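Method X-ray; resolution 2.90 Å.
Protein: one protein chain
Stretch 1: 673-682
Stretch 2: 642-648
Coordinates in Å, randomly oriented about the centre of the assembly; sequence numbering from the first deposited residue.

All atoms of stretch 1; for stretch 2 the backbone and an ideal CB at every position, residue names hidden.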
# COMPACT_ATOMS: atom_id res chain seq x y z
N LYS A 673 -0.94 24.36 13.46
CA LYS A 673 -1.12 25.31 12.38
C LYS A 673 -2.59 25.58 12.07
O LYS A 673 -2.91 26.67 11.59
CB LYS A 673 -0.36 24.82 11.15
CG LYS A 673 1.14 24.76 11.41
CD LYS A 673 1.92 24.07 10.32
CE LYS A 673 3.39 23.95 10.72
NZ LYS A 673 4.28 23.60 9.59
N LEU A 674 -3.50 24.65 12.39
CA LEU A 674 -4.92 24.96 12.32
C LEU A 674 -5.30 25.95 13.41
O LEU A 674 -6.08 26.89 13.16
CB LEU A 674 -5.76 23.69 12.45
CG LEU A 674 -5.86 22.78 11.22
CD1 LEU A 674 -6.93 21.72 11.43
CD2 LEU A 674 -6.15 23.60 9.97
N LYS A 675 -4.79 25.75 14.62
CA LYS A 675 -4.94 26.76 15.67
C LYS A 675 -4.49 28.12 15.17
O LYS A 675 -5.21 29.12 15.31
CB LYS A 675 -4.13 26.36 16.91
CG LYS A 675 -4.74 25.27 17.77
CD LYS A 675 -3.80 24.93 18.93
CE LYS A 675 -4.38 23.85 19.84
NZ LYS A 675 -3.40 23.42 20.88
N THR A 676 -3.31 28.18 14.55
CA THR A 676 -2.77 29.45 14.08
C THR A 676 -3.65 30.07 12.99
O THR A 676 -3.97 31.27 13.04
CB THR A 676 -1.34 29.25 13.56
OG1 THR A 676 -0.49 28.87 14.66
CG2 THR A 676 -0.81 30.53 12.93
N GLU A 677 -4.05 29.28 11.99
CA GLU A 677 -4.82 29.82 10.88
C GLU A 677 -6.19 30.31 11.34
O GLU A 677 -6.67 31.35 10.87
CB GLU A 677 -4.97 28.77 9.78
CG GLU A 677 -3.83 28.78 8.77
CD GLU A 677 -3.86 29.99 7.85
OE1 GLU A 677 -4.89 30.69 7.80
OE2 GLU A 677 -2.84 30.23 7.17
N TYR A 678 -6.84 29.58 12.25
CA TYR A 678 -8.13 30.05 12.75
C TYR A 678 -7.96 31.22 13.71
O TYR A 678 -8.88 32.04 13.85
CB TYR A 678 -8.88 28.90 13.41
CG TYR A 678 -9.62 28.02 12.42
CD1 TYR A 678 -11.01 28.05 12.34
CD2 TYR A 678 -8.93 27.19 11.55
CE1 TYR A 678 -11.68 27.26 11.43
CE2 TYR A 678 -9.59 26.40 10.63
CZ TYR A 678 -10.97 26.43 10.58
OH TYR A 678 -11.65 25.65 9.67
N ALA A 679 -6.80 31.33 14.37
CA ALA A 679 -6.53 32.50 15.19
C ALA A 679 -6.31 33.74 14.34
O ALA A 679 -6.54 34.86 14.81
CB ALA A 679 -5.31 32.24 16.09
N ARG A 680 -5.84 33.57 13.10
CA ARG A 680 -5.77 34.69 12.18
C ARG A 680 -7.14 35.34 12.03
O ARG A 680 -7.27 36.57 12.01
CB ARG A 680 -5.26 34.23 10.81
CG ARG A 680 -3.75 34.13 10.71
CD ARG A 680 -3.32 34.00 9.27
NE ARG A 680 -1.88 34.09 9.16
CZ ARG A 680 -1.06 33.06 9.33
NH1 ARG A 680 -1.54 31.86 9.63
NH2 ARG A 680 0.25 33.23 9.22
N VAL A 681 -8.18 34.51 11.94
CA VAL A 681 -9.56 34.99 11.96
C VAL A 681 -10.12 35.05 13.39
O VAL A 681 -11.34 35.16 13.56
CB VAL A 681 -10.45 34.10 11.06
CG1 VAL A 681 -11.64 34.88 10.50
CG2 VAL A 681 -9.66 33.52 9.88
N GLN A 682 -9.25 34.97 14.41
CA GLN A 682 -9.64 35.00 15.82
C GLN A 682 -10.74 33.99 16.13
O GLN A 682 -11.57 34.21 17.02
CB GLN A 682 -10.06 36.41 16.25
CG GLN A 682 -8.88 37.28 16.66
CD GLN A 682 -9.16 38.77 16.49
OE1 GLN A 682 -9.82 39.19 15.54
NE2 GLN A 682 -8.64 39.56 17.41
N UNK A 642 -16.20 32.19 4.80
CA UNK A 642 -16.04 31.58 6.12
C UNK A 642 -15.17 30.34 5.98
O UNK A 642 -15.11 29.73 4.91
CB UNK A 642 -17.39 31.23 6.74
N UNK A 643 -14.50 29.99 7.07
CA UNK A 643 -13.69 28.78 7.12
C UNK A 643 -14.57 27.57 7.43
O UNK A 643 -15.69 27.71 7.93
CB UNK A 643 -12.58 28.92 8.16
N UNK A 644 -14.10 26.35 7.13
CA UNK A 644 -14.92 25.17 7.40
C UNK A 644 -14.99 24.86 8.89
O UNK A 644 -14.05 25.09 9.65
CB UNK A 644 -14.37 23.96 6.64
N UNK A 645 -16.14 24.32 9.30
CA UNK A 645 -16.36 23.99 10.71
C UNK A 645 -15.77 22.63 11.06
O UNK A 645 -15.24 22.45 12.17
CB UNK A 645 -17.86 24.01 11.03
N UNK A 646 -15.85 21.66 10.15
CA UNK A 646 -15.31 20.33 10.35
C UNK A 646 -14.37 19.99 9.19
O UNK A 646 -14.58 20.43 8.06
CB UNK A 646 -16.43 19.30 10.47
N UNK A 647 -13.34 19.19 9.49
CA UNK A 647 -12.37 18.76 8.50
C UNK A 647 -12.10 17.28 8.69
O UNK A 647 -11.77 16.85 9.80
CB UNK A 647 -11.08 19.57 8.60
N UNK A 648 -12.23 16.50 7.62
CA UNK A 648 -11.90 15.08 7.61
C UNK A 648 -10.72 14.90 6.66
O UNK A 648 -10.86 15.07 5.44
CB UNK A 648 -13.10 14.22 7.19

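Most of stretch 1 is helix. Towards stretch 2 it offers mainly the ring and hydroxyl of Tyr-678, with Leu-674 one turn earlier and Val-681 just beyond.

At position 642 the backbone is extended, with phi/psi of -170/154. CA-to-CB runs sideways to stretch 1, and no atom of that stretch lies within 5.5 Å of the ideal CB. The contact sets no preference, and a long polar chain is as acceptable as a short one. The residue is Lys-642. Its side chain leads away and makes no contact with the helix.

Position 643 is different. CA-to-CB points toward stretch 1, and the ideal CB is 3.7 Å from Tyr-678 OH. Beyond it lie one face of the tyrosine ring and the methyl groups of Val-681. No charged group of stretch 1 is close to the CB. A branched or flexible apolar side chain would suit, such as leucine, isoleucine or methionine. The residue is Leu-643, with chi1 m and chi2 t. This conformation sets CD1 over the ring face, 3.7 Å from the centroid of the Tyr-678 ring and only 5° off the ring normal. The geometry is that of a CH-pi contact. The same methyl packs against Val-681, with Leu-643 CD1 to Val-681 CG2 at 3.8 Å. It therefore touches both the ring and the valine. Leu-643 CB also lies 3.8 Å from Tyr-678 CE1.

At position 644 the CB points sideways, 4.4 Å from Tyr-678 OH. The backbone matters more here. The carbonyl O lies near the plane of the tyrosine ring, at its edge, within reach of the hydroxyl. Any residue could supply this oxygen. Phi/psi of -73/147 is compatible with proline but also with many others. The residue is Pro-644. Tyr-678 OH donates a very short hydrogen bond to Pro-644 O, at 2.5 Å. The ring of the proline is close as well, with its CD 3.4 Å from Tyr-678 OH.

At position 645 CA-to-CB points away from stretch 1. Small or polar side chains would serve, and larger ones are not excluded by the helix. The residue is Ser-645, which does not touch stretch 1.

Position 646 begins the strand, and its CB again points away. Stretch 1 places no demand on it. The residue is Arg-646, whose NE is hydrogen-bonded elsewhere in the structure.

At position 647 the strand turns its CB toward stretch 1. Leu-674 CD1 is 5.5 Å from the ideal CB, so there is room for a side chain that reaches further. Isoleucine, leucine, methionine or perhaps valine would suit this apolar neighbour. The residue is Ile-647, with chi1 m and chi2 t. Its CD1 approaches Leu-674 CD1 at 4.5 Å, a loose apolar contact, and lies 4.4 Å from Tyr-678 OH.

Position 648 is out of reach of stretch 1. A beta-branched residue fits the extended backbone, though many would. The residue is Val-648.

Stretch 2, residues 642-648: KLPSRIV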
# COMPACT_ATOMS: atom_id res chain seq x y z
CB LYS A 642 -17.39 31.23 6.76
CG LYS A 642 -18.24 30.25 5.95
CD LYS A 642 -19.62 30.10 6.57
CE LYS A 642 -20.58 29.34 5.65
NZ LYS A 642 -20.46 27.86 5.79
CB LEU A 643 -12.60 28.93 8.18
CG LEU A 643 -11.50 29.94 7.88
CD1 LEU A 643 -10.44 29.93 8.98
CD2 LEU A 643 -10.87 29.66 6.53
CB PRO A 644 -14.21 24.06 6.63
CG PRO A 644 -12.79 24.51 6.55
CD PRO A 644 -12.83 26.00 6.47
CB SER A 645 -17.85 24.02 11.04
OG SER A 645 -18.42 25.28 10.73
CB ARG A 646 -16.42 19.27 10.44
CG ARG A 646 -17.70 19.76 11.11
CD ARG A 646 -18.83 18.76 10.93
NE ARG A 646 -20.14 19.37 11.14
CZ ARG A 646 -20.82 19.32 12.28
NH1 ARG A 646 -20.31 18.68 13.33
NH2 ARG A 646 -22.01 19.90 12.37
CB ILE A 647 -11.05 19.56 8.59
CG1 ILE A 647 -11.30 21.05 8.31
CG2 ILE A 647 -10.02 19.02 7.61
CD1 ILE A 647 -10.03 21.86 8.19
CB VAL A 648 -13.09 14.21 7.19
CG1 VAL A 648 -12.68 12.75 7.13
CG2 VAL A 648 -14.24 14.40 8.17
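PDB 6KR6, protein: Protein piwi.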